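Glutamate ABC superfamily ATP binding cassette transporter, binding protein (Enterococcus faecium DO, PDB 5EYF) binds glutamate and probably delivers it, as the extracellular solute-binding component, to an ABC transporter for uptake into the cell. Local coordinates at residues P72-N76 with G77-A81; M86-D90 with E91-Q95. All coordinates share one frame; numbering follows the deposited sequence.

Contact 1. Residues P72-N76 with G77-A81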
# COMPACT_ATOMS: atom_id res chain seq x y z
N PRO B 72 -22.21 5.80 -9.88
CA PRO B 72 -23.46 5.90 -10.66
C PRO B 72 -23.26 5.83 -12.17
O PRO B 72 -23.99 5.09 -12.84
CB PRO B 72 -24.05 7.24 -10.21
CG PRO B 72 -23.58 7.38 -8.81
CD PRO B 72 -22.16 6.82 -8.82
N LEU B 73 -22.25 6.51 -12.72
CA LEU B 73 -21.99 6.47 -14.15
C LEU B 73 -21.52 5.09 -14.60
O LEU B 73 -21.91 4.61 -15.66
CB LEU B 73 -20.95 7.52 -14.52
CG LEU B 73 -21.51 8.94 -14.48
CD1 LEU B 73 -20.37 9.95 -14.55
CD2 LEU B 73 -22.44 9.10 -15.65
N LEU B 74 -20.65 4.46 -13.80
CA LEU B 74 -20.22 3.11 -14.13
C LEU B 74 -21.39 2.13 -14.13
O LEU B 74 -21.55 1.34 -15.07
CB LEU B 74 -19.15 2.64 -13.14
CG LEU B 74 -18.59 1.25 -13.45
CD1 LEU B 74 -17.77 1.22 -14.74
CD2 LEU B 74 -17.70 0.79 -12.30
N LYS B 75 -22.20 2.13 -13.07
CA LYS B 75 -23.24 1.12 -12.97
C LYS B 75 -24.34 1.35 -13.99
O LYS B 75 -25.04 0.40 -14.36
CB LYS B 75 -23.79 1.09 -11.53
CG LYS B 75 -22.69 0.70 -10.51
CD LYS B 75 -23.28 0.28 -9.16
CE LYS B 75 -24.15 -0.97 -9.27
NZ LYS B 75 -23.32 -2.21 -9.39
N ASN B 76 -24.46 2.57 -14.50
CA ASN B 76 -25.45 2.87 -15.52
C ASN B 76 -24.94 2.59 -16.93
O ASN B 76 -25.71 2.72 -17.89
CB ASN B 76 -25.86 4.32 -15.41
CG ASN B 76 -27.13 4.60 -16.16
OD1 ASN B 76 -28.16 4.00 -15.87
ND2 ASN B 76 -27.05 5.48 -17.16
N GLY B 77 -23.66 2.23 -17.09
CA GLY B 77 -23.13 1.92 -18.40
C GLY B 77 -22.61 3.10 -19.20
O GLY B 77 -22.22 2.91 -20.36
N ASN B 78 -22.57 4.30 -18.61
CA ASN B 78 -22.06 5.46 -19.34
C ASN B 78 -20.58 5.32 -19.66
O ASN B 78 -20.08 5.93 -20.61
CB ASN B 78 -22.23 6.76 -18.54
CG ASN B 78 -23.66 7.09 -18.27
OD1 ASN B 78 -24.44 6.23 -17.85
ND2 ASN B 78 -24.02 8.36 -18.48
N ILE B 79 -19.86 4.59 -18.81
CA ILE B 79 -18.44 4.32 -18.96
C ILE B 79 -18.25 2.83 -18.73
O ILE B 79 -19.08 2.18 -18.09
CB ILE B 79 -17.59 5.15 -17.98
CG1 ILE B 79 -18.08 4.89 -16.55
CG2 ILE B 79 -17.68 6.62 -18.31
CD1 ILE B 79 -17.31 5.64 -15.48
N ASP B 80 -17.14 2.30 -19.26
CA ASP B 80 -16.80 0.89 -19.12
C ASP B 80 -15.97 0.62 -17.87
O ASP B 80 -15.97 -0.51 -17.35
CB ASP B 80 -16.01 0.40 -20.35
CG ASP B 80 -16.79 0.57 -21.65
OD1 ASP B 80 -18.05 0.42 -21.63
OD2 ASP B 80 -16.12 0.86 -22.68
N ALA B 81 -15.23 1.62 -17.41
CA ALA B 81 -14.34 1.43 -16.27
C ALA B 81 -14.08 2.79 -15.65
O ALA B 81 -14.07 3.81 -16.36
CB ALA B 81 -13.02 0.76 -16.70
O HOH W 1 -20.23 0.02 -17.07
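A Schellman motif ends helix 70-75, and L73 and L74 meet G77, N78 and I79 across it. G77 takes a positive phi, and the chain turns back on the last helical turn. G77 N donates to L74 O at 3.1 Å. N78 N reaches L73 O at 3.0 Å. The two last-turn carbonyls thus keep backbone partners where the helix stops. A water lies 2.7 Å from both L74 O and I79 O and bridges the helix end to the chain leaving it.

The side-chain amides of N76 and N78 bridge the turn. N76 ND2 donates to N78 OD1 at 2.8 Å. The bond is fairly straight, with an angle of 162° at the hydrogen. It lies in the carbonyl plane of N78, though the two amide planes are 44° apart. The other branch of the N78 amide, ND2, lies 3.3 Å from L73 CD2.

I79 packs against L74. Its CG1 sits between the backbone N and the carbonyl carbon (chi1 55°) and meets L74 CA at 3.7 Å. L74 CD1 extends past it to D80 O at 3.6 Å. I79 and L73 also pack on V65. I79 touches I18 of strand 16-21, and L74 touches A203 of strand 198-205. D80 forms a salt bridge with R10, and A81 enters the parallel sheet beside strand 16-21.

Contact 2. Residues M86-D90 with E91-Q95; sequences MTITD and ERKKQ. With GLU (glutamic acid), chain E.
The backbone turns from an extended run at T87-T89 into a short, loosely formed helix, 90-93, where K93 N donates to T89 O at 2.9 Å. T89 is the N-cap. Its OG1 stands between the backbone N and the carbonyl carbon (chi1 74°), and accepts from R92 N at 2.9 Å. Water 2 also binds this hydroxyl.

The R92 chain is stretched out and carries its guanidinium to the ligand. NH1 donates to T87 O at 2.9 Å, on a lone pair of that carbonyl, and to glutamate O at 2.8 Å. NH2 meets glutamate OXT at 2.8 Å. The alpha-carboxylate of the ligand is therefore held at the edge of the guanidinium. T87 N adds a nearly straight bond to glutamate O at 174°. T87 OG1 accepts from the ligand amino group and also bonds E198. M86, a selenomethionine, lays CG 3.6 Å from R92 NH1.

Water 4 joins D90 OD1 to K93 NZ, which also bonds E245 O of the second subunit. M86, I88, R92 and K93 pack on F98 of strand 96-98. M86 and I88 bond by backbone to strand 198-205, and M86 also touches helix 70-75.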
# COMPACT_ATOMS: atom_id res chain seq x y z
N MSE B 86 -9.12 5.95 -7.36
CA MSE B 86 -10.17 5.28 -6.59
C MSE B 86 -9.66 4.15 -5.71
O MSE B 86 -9.17 3.15 -6.21
CB MSE B 86 -11.22 4.70 -7.53
CG MSE B 86 -12.47 4.24 -6.78
SE MSE B 86 -13.80 3.80 -8.13
CE MSE B 86 -15.20 3.13 -6.97
N THR B 87 -9.78 4.32 -4.40
CA THR B 87 -9.28 3.31 -3.48
C THR B 87 -10.18 2.08 -3.47
O THR B 87 -11.42 2.18 -3.49
CB THR B 87 -9.20 3.91 -2.07
OG1 THR B 87 -8.32 5.03 -2.11
CG2 THR B 87 -8.70 2.89 -1.04
N ILE B 88 -9.54 0.92 -3.42
CA ILE B 88 -10.22 -0.36 -3.23
C ILE B 88 -10.65 -0.48 -1.78
O ILE B 88 -9.81 -0.44 -0.87
CB ILE B 88 -9.30 -1.53 -3.62
CG1 ILE B 88 -8.88 -1.39 -5.09
CG2 ILE B 88 -10.01 -2.86 -3.42
CD1 ILE B 88 -7.96 -2.47 -5.53
N THR B 89 -11.94 -0.68 -1.57
CA THR B 89 -12.47 -0.97 -0.23
C THR B 89 -13.49 -2.10 -0.33
O THR B 89 -14.14 -2.28 -1.36
CB THR B 89 -13.15 0.26 0.44
OG1 THR B 89 -14.43 0.51 -0.17
CG2 THR B 89 -12.25 1.52 0.40
N ASP B 90 -13.62 -2.88 0.76
CA ASP B 90 -14.64 -3.93 0.79
C ASP B 90 -16.05 -3.36 0.63
O ASP B 90 -16.90 -4.00 0.01
CB ASP B 90 -14.53 -4.78 2.06
CG ASP B 90 -13.62 -5.97 1.86
OD1 ASP B 90 -13.32 -6.28 0.70
OD2 ASP B 90 -13.22 -6.60 2.86
N GLU B 91 -16.29 -2.15 1.14
CA GLU B 91 -17.59 -1.51 0.98
C GLU B 91 -17.87 -1.16 -0.48
O GLU B 91 -19.01 -1.25 -0.94
CB GLU B 91 -17.65 -0.28 1.88
CG GLU B 91 -17.16 -0.58 3.31
CD GLU B 91 -15.69 -0.18 3.56
OE1 GLU B 91 -15.46 1.03 3.77
OE2 GLU B 91 -14.79 -1.07 3.57
N ARG B 92 -16.84 -0.73 -1.21
CA ARG B 92 -16.99 -0.47 -2.64
C ARG B 92 -17.10 -1.76 -3.43
O ARG B 92 -17.78 -1.78 -4.48
CB ARG B 92 -15.83 0.38 -3.11
CG ARG B 92 -15.99 1.85 -2.68
CD ARG B 92 -14.75 2.68 -2.94
NE ARG B 92 -14.94 4.08 -2.56
CZ ARG B 92 -14.00 5.02 -2.69
NH1 ARG B 92 -12.82 4.69 -3.22
NH2 ARG B 92 -14.25 6.29 -2.35
N LYS B 93 -16.47 -2.84 -2.95
CA LYS B 93 -16.57 -4.13 -3.62
C LYS B 93 -18.00 -4.68 -3.61
O LYS B 93 -18.30 -5.59 -4.38
CB LYS B 93 -15.57 -5.10 -3.00
CG LYS B 93 -14.12 -4.72 -3.37
CD LYS B 93 -13.08 -5.62 -2.75
CE LYS B 93 -13.25 -7.04 -3.22
NZ LYS B 93 -12.07 -7.91 -2.96
N LYS B 94 -18.89 -4.15 -2.77
CA LYS B 94 -20.29 -4.50 -2.91
C LYS B 94 -20.91 -3.91 -4.18
O LYS B 94 -21.90 -4.45 -4.67
CB LYS B 94 -21.08 -4.00 -1.70
CG LYS B 94 -20.45 -4.40 -0.40
CD LYS B 94 -20.38 -5.88 -0.30
CE LYS B 94 -20.11 -6.28 1.13
NZ LYS B 94 -19.61 -7.68 1.21
N GLN B 95 -20.34 -2.81 -4.68
CA GLN B 95 -20.88 -2.03 -5.78
C GLN B 95 -20.21 -2.33 -7.11
O GLN B 95 -20.87 -2.29 -8.16
CB GLN B 95 -20.75 -0.53 -5.47
CG GLN B 95 -21.47 -0.03 -4.20
CD GLN B 95 -21.16 1.43 -3.85
OE1 GLN B 95 -21.83 2.36 -4.31
NE2 GLN B 95 -20.13 1.63 -3.03
N GLU E . -8.56 7.66 -3.17
CA GLU E . -9.59 8.21 -2.28
C GLU E . -10.95 7.60 -2.61
O GLU E . -11.08 6.80 -3.55
CB GLU E . -9.65 9.74 -2.34
CG GLU E . -9.64 10.33 -3.76
CD GLU E . -10.95 10.15 -4.53
OE1 GLU E . -10.87 10.09 -5.76
OE2 GLU E . -12.05 10.15 -3.93
OXT GLU E . -11.96 7.89 -1.94
O HOH W 2 -15.63 2.73 0.94
O HOH W 3 -17.14 -6.69 -0.09
O HOH W 4 -12.99 -9.12 -0.21

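Overall arrangement
Contact 1 comes first along the chain, and contact 2 follows after the short strand 81-82. Their centres lie 15 Å apart. They touch where K75 NZ meets Q95 O at 2.7 Å, a probable hydrogen bond between the end of helix 70-75 and the chain after helix 90-93. Only contact 2 reaches the bound glutamate directly. In contact 1 the side chain of I79 stays about 12 Å from the ligand. Helix 70-75 still matters to the pocket through R70, which binds glutamate and approaches R92. The two arginines thus converge on the ligand. K22, S67, T85 and D174 are also hydrogen-bonded to it.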